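Local coordinates for protein alpha-1,2-mannosidase (Bacteroides thetaiotaomicron, PDB 2WW2) that hydrolyses alpha-mannosidic linkages with inversion of configuration, as a calcium-dependent glycoside hydrolase of family GH92 from a human gut bacterium, at residues Val389-Met393 with Lys394-Thr398; Asn699-Thr702 with His703-Lys707. All blocks are in the same frame, centred on the assembly; numbering follows the deposited sequence.

How the interactions relate
Both interactions are local and mark helix ends: interaction 1 closes the C-terminal end of helix 383-393, and interaction 2 opens the short helix 703-707 directly after strand 700-702. Interaction 1 comes first along the chain, some three hundred residues before interaction 2, yet the fold brings their centres to about 15 Å from each other and both belong to the family 92 catalytic domain. They meet where Lys394 packs on His703. Helix 338-345 touches side chains of both, and strand 651-654 with the loop before it supplies partners to each, Tyr652 and Pro650 among them. A helix terminus from the alpha-helical part of the domain is thereby joined to a late strand-helix unit.

Interaction 1: residues Val389-Met393 with Lys394-Thr398; sequences VDAWM and KGIQT
A Schellman motif ends helix 383-393 here, in the family 92 catalytic domain, and the loop leading to helix 401-413 folds back over the last turn. Gly395, with positive phi, is the C-prime residue. Its N bonds to Trp392 O, while Ile396 N reaches back to Ala391 O at 3.0 Å. Ala391 O also accepts from Lys394 N, the two donors arriving from opposite faces of the carbonyl plane. Ile396 CB packs on Ala391 CB at 3.8 Å, and both residues touch helix 347-364.

Gln397 adds a side-chain bond to the backbone cap: its NE2 donates to Trp392 O at 3.0 Å, nearly straight (168° at the hydrogen) and in its own amide plane. It approaches from the carbonyl face opposite Gly395 N. The extended Gln397 chain is laid across the Trp392 indole. CG sits over the six-membered ring, 3.6 Å from its centroid, NE2 passes over the pyrrole part, and the amide is stacked only 17° from the ring plane. Trp392 CG is anti to its own N (chi1 -168°), which swings the indole over the loop; Phe461 of helix 444-465 meets it edge-to-face.

On another side of the helix end, Lys394, four residues after Asp390, runs its extended chain past Asp390 O and brings NZ within 3.0 Å of Asp390 OD2, on the syn side of the carboxylate. A water bridges Lys394 NZ and Asp390 OD1. NZ is also hydrogen-bonded to Thr343 OG1 and Tyr652 OH, so four oxygens surround it and must share its three hydrogens. Asp390 OD1 accepts from Gly648 N as well. Ala391 O and Trp392 O, near the end of the helix, thus receive two N-H donors each, and the negative charge of Asp390 is probably well compensated although it is buried.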
# COMPACT_ATOMS: atom_id res chain seq x y z
N VAL A 389 36.26 -2.60 20.01
CA VAL A 389 36.22 -4.00 20.48
C VAL A 389 36.32 -5.00 19.32
O VAL A 389 37.02 -6.03 19.40
CB VAL A 389 34.97 -4.26 21.32
CG1 VAL A 389 34.86 -5.76 21.66
CG2 VAL A 389 35.02 -3.39 22.60
N ASP A 390 35.63 -4.70 18.22
CA ASP A 390 35.72 -5.58 17.06
C ASP A 390 37.19 -5.71 16.64
O ASP A 390 37.68 -6.83 16.36
CB ASP A 390 34.86 -5.07 15.90
CG ASP A 390 34.85 -6.04 14.72
OD1 ASP A 390 34.40 -7.20 14.91
OD2 ASP A 390 35.29 -5.65 13.61
N ALA A 391 37.89 -4.58 16.59
CA ALA A 391 39.31 -4.58 16.21
C ALA A 391 40.12 -5.37 17.22
O ALA A 391 40.93 -6.22 16.85
CB ALA A 391 39.85 -3.16 16.08
N TRP A 392 39.88 -5.10 18.50
CA TRP A 392 40.65 -5.75 19.56
C TRP A 392 40.54 -7.27 19.47
O TRP A 392 41.54 -7.99 19.66
CB TRP A 392 40.16 -5.26 20.92
CG TRP A 392 41.07 -5.63 22.06
CD1 TRP A 392 41.01 -6.76 22.81
CD2 TRP A 392 42.16 -4.86 22.58
NE1 TRP A 392 41.99 -6.75 23.78
CE2 TRP A 392 42.71 -5.59 23.65
CE3 TRP A 392 42.72 -3.63 22.24
CZ2 TRP A 392 43.82 -5.13 24.38
CZ3 TRP A 392 43.82 -3.17 22.97
CH2 TRP A 392 44.35 -3.91 24.03
N MET A 393 39.33 -7.76 19.19
CA MET A 393 39.11 -9.20 19.21
C MET A 393 39.69 -9.87 17.98
O MET A 393 39.75 -11.10 17.90
CB MET A 393 37.63 -9.52 19.34
CG MET A 393 37.02 -9.00 20.63
SD MET A 393 37.94 -9.53 22.09
CE MET A 393 37.15 -8.53 23.32
N LYS A 394 40.12 -9.05 17.02
CA LYS A 394 40.75 -9.52 15.81
C LYS A 394 42.25 -9.27 15.85
O LYS A 394 42.93 -9.40 14.82
CB LYS A 394 40.13 -8.80 14.60
CG LYS A 394 38.71 -9.24 14.33
CD LYS A 394 38.01 -8.35 13.30
CE LYS A 394 36.62 -8.93 12.98
NZ LYS A 394 35.93 -8.08 11.96
N GLY A 395 42.76 -8.92 17.02
CA GLY A 395 44.21 -8.78 17.20
C GLY A 395 44.76 -7.42 16.81
O GLY A 395 45.97 -7.24 16.75
N ILE A 396 43.87 -6.46 16.56
CA ILE A 396 44.26 -5.09 16.28
C ILE A 396 44.19 -4.35 17.60
O ILE A 396 43.10 -4.04 18.12
CB ILE A 396 43.32 -4.45 15.25
CG1 ILE A 396 43.36 -5.26 13.95
CG2 ILE A 396 43.69 -2.99 15.00
CD1 ILE A 396 42.32 -4.86 12.92
N GLN A 397 45.37 -4.12 18.18
CA GLN A 397 45.47 -3.68 19.56
C GLN A 397 46.51 -2.58 19.69
O GLN A 397 47.58 -2.80 20.23
CB GLN A 397 45.79 -4.88 20.46
CG GLN A 397 44.70 -5.95 20.40
CD GLN A 397 44.97 -7.16 21.28
OE1 GLN A 397 46.04 -7.28 21.89
NE2 GLN A 397 43.98 -8.05 21.39
N THR A 398 46.19 -1.41 19.18
CA THR A 398 47.12 -0.28 19.19
C THR A 398 46.83 0.67 20.34
O THR A 398 47.67 1.47 20.71
CB THR A 398 47.06 0.51 17.87
OG1 THR A 398 45.72 0.94 17.62
CG2 THR A 398 47.51 -0.38 16.72
O HOH W 1 33.32 -8.15 12.56

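Interaction 2: residues Asn699-Thr702 with His703-Lys707; sequences NYLT and HDELK
Thr702 and Glu705 exchange bonds in both directions, a capping box in which the cap residue is also the last residue of strand 700-702. Thr702 OG1 accepts from Glu705 N at 2.8 Å, and Glu705 OE1 accepts from Thr702 N at 2.9 Å, an almost straight bond (168° at the hydrogen) that meets the carboxylate from above its plane. With chi1 at 68°, OG1 is tucked between the Thr702 backbone N and carbonyl carbon, facing the first turn of the helix. Glu705, extended beyond CG, crosses Thr702 at about a right angle on its way back to the strand. The first helical bond, Leu706 N to Thr702 O, completes the turn.

A water donates to both Tyr700 O and Glu705 OE1, linking the carboxylate to the strand two residues before Thr702, while OE2 forms a salt bridge with Arg698. On the buried side Leu701 CD1 touches Leu706 CD2 at 3.9 Å, near Tyr652 and Ile654 of strand 651-654. Both oxygens of Glu705 are therefore engaged, and Arg698, together with the amino end of the helix, would be expected to stabilise its negative charge.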
# COMPACT_ATOMS: atom_id res chain seq x y z
N ASN A 699 28.13 -22.65 9.57
CA ASN A 699 27.53 -21.54 8.81
C ASN A 699 28.27 -20.23 9.04
O ASN A 699 27.72 -19.15 8.82
CB ASN A 699 26.06 -21.35 9.17
CG ASN A 699 25.21 -22.56 8.77
OD1 ASN A 699 25.44 -23.18 7.74
ND2 ASN A 699 24.20 -22.87 9.58
N TYR A 700 29.53 -20.32 9.46
CA TYR A 700 30.36 -19.15 9.70
C TYR A 700 31.85 -19.49 9.60
O TYR A 700 32.24 -20.66 9.77
CB TYR A 700 30.07 -18.55 11.08
CG TYR A 700 30.44 -19.45 12.23
CD1 TYR A 700 31.62 -19.25 12.94
CD2 TYR A 700 29.62 -20.52 12.60
CE1 TYR A 700 31.98 -20.09 14.00
CE2 TYR A 700 29.97 -21.36 13.64
CZ TYR A 700 31.15 -21.14 14.34
OH TYR A 700 31.49 -21.96 15.38
N LEU A 701 32.65 -18.47 9.32
CA LEU A 701 34.11 -18.56 9.34
C LEU A 701 34.62 -17.67 10.46
O LEU A 701 34.05 -16.60 10.70
CB LEU A 701 34.68 -18.02 8.02
CG LEU A 701 34.55 -18.86 6.75
CD1 LEU A 701 34.98 -18.05 5.53
CD2 LEU A 701 35.38 -20.13 6.86
N THR A 702 35.68 -18.07 11.15
CA THR A 702 36.28 -17.17 12.15
C THR A 702 37.21 -16.20 11.44
O THR A 702 37.69 -16.49 10.34
CB THR A 702 37.09 -17.92 13.22
OG1 THR A 702 38.26 -18.51 12.63
CG2 THR A 702 36.24 -19.02 13.87
N HIS A 703 37.48 -15.06 12.06
CA HIS A 703 38.50 -14.14 11.55
C HIS A 703 39.85 -14.85 11.41
O HIS A 703 40.54 -14.67 10.41
CB HIS A 703 38.64 -12.93 12.46
CG HIS A 703 39.40 -11.79 11.84
ND1 HIS A 703 40.71 -11.51 12.16
CD2 HIS A 703 39.03 -10.88 10.92
CE1 HIS A 703 41.11 -10.45 11.47
NE2 HIS A 703 40.11 -10.06 10.70
N ASP A 704 40.21 -15.67 12.39
CA ASP A 704 41.49 -16.41 12.33
C ASP A 704 41.54 -17.36 11.15
O ASP A 704 42.57 -17.48 10.48
CB ASP A 704 41.74 -17.18 13.62
CG ASP A 704 42.30 -16.28 14.71
OD1 ASP A 704 42.58 -15.10 14.41
OD2 ASP A 704 42.44 -16.75 15.86
N GLU A 705 40.42 -18.02 10.87
CA GLU A 705 40.37 -18.89 9.69
C GLU A 705 40.70 -18.13 8.41
O GLU A 705 41.41 -18.63 7.55
CB GLU A 705 39.02 -19.61 9.58
CG GLU A 705 38.99 -20.86 10.44
CD GLU A 705 37.59 -21.42 10.64
OE1 GLU A 705 36.60 -20.71 10.35
OE2 GLU A 705 37.49 -22.57 11.09
N LEU A 706 40.14 -16.93 8.27
CA LEU A 706 40.46 -16.08 7.11
C LEU A 706 41.92 -15.63 7.09
O LEU A 706 42.63 -15.81 6.09
CB LEU A 706 39.54 -14.85 7.09
CG LEU A 706 38.07 -15.14 6.71
CD1 LEU A 706 37.17 -13.94 7.00
CD2 LEU A 706 37.98 -15.55 5.25
N LYS A 707 42.35 -15.06 8.21
CA LYS A 707 43.65 -14.40 8.38
C LYS A 707 44.83 -15.34 8.11
O LYS A 707 45.88 -14.90 7.63
CB LYS A 707 43.74 -13.87 9.81
CG LYS A 707 44.55 -12.62 10.00
CD LYS A 707 44.37 -12.04 11.43
CE LYS A 707 45.38 -12.60 12.42
NZ LYS A 707 45.03 -14.00 12.82
O HOH W 2 34.31 -21.78 11.24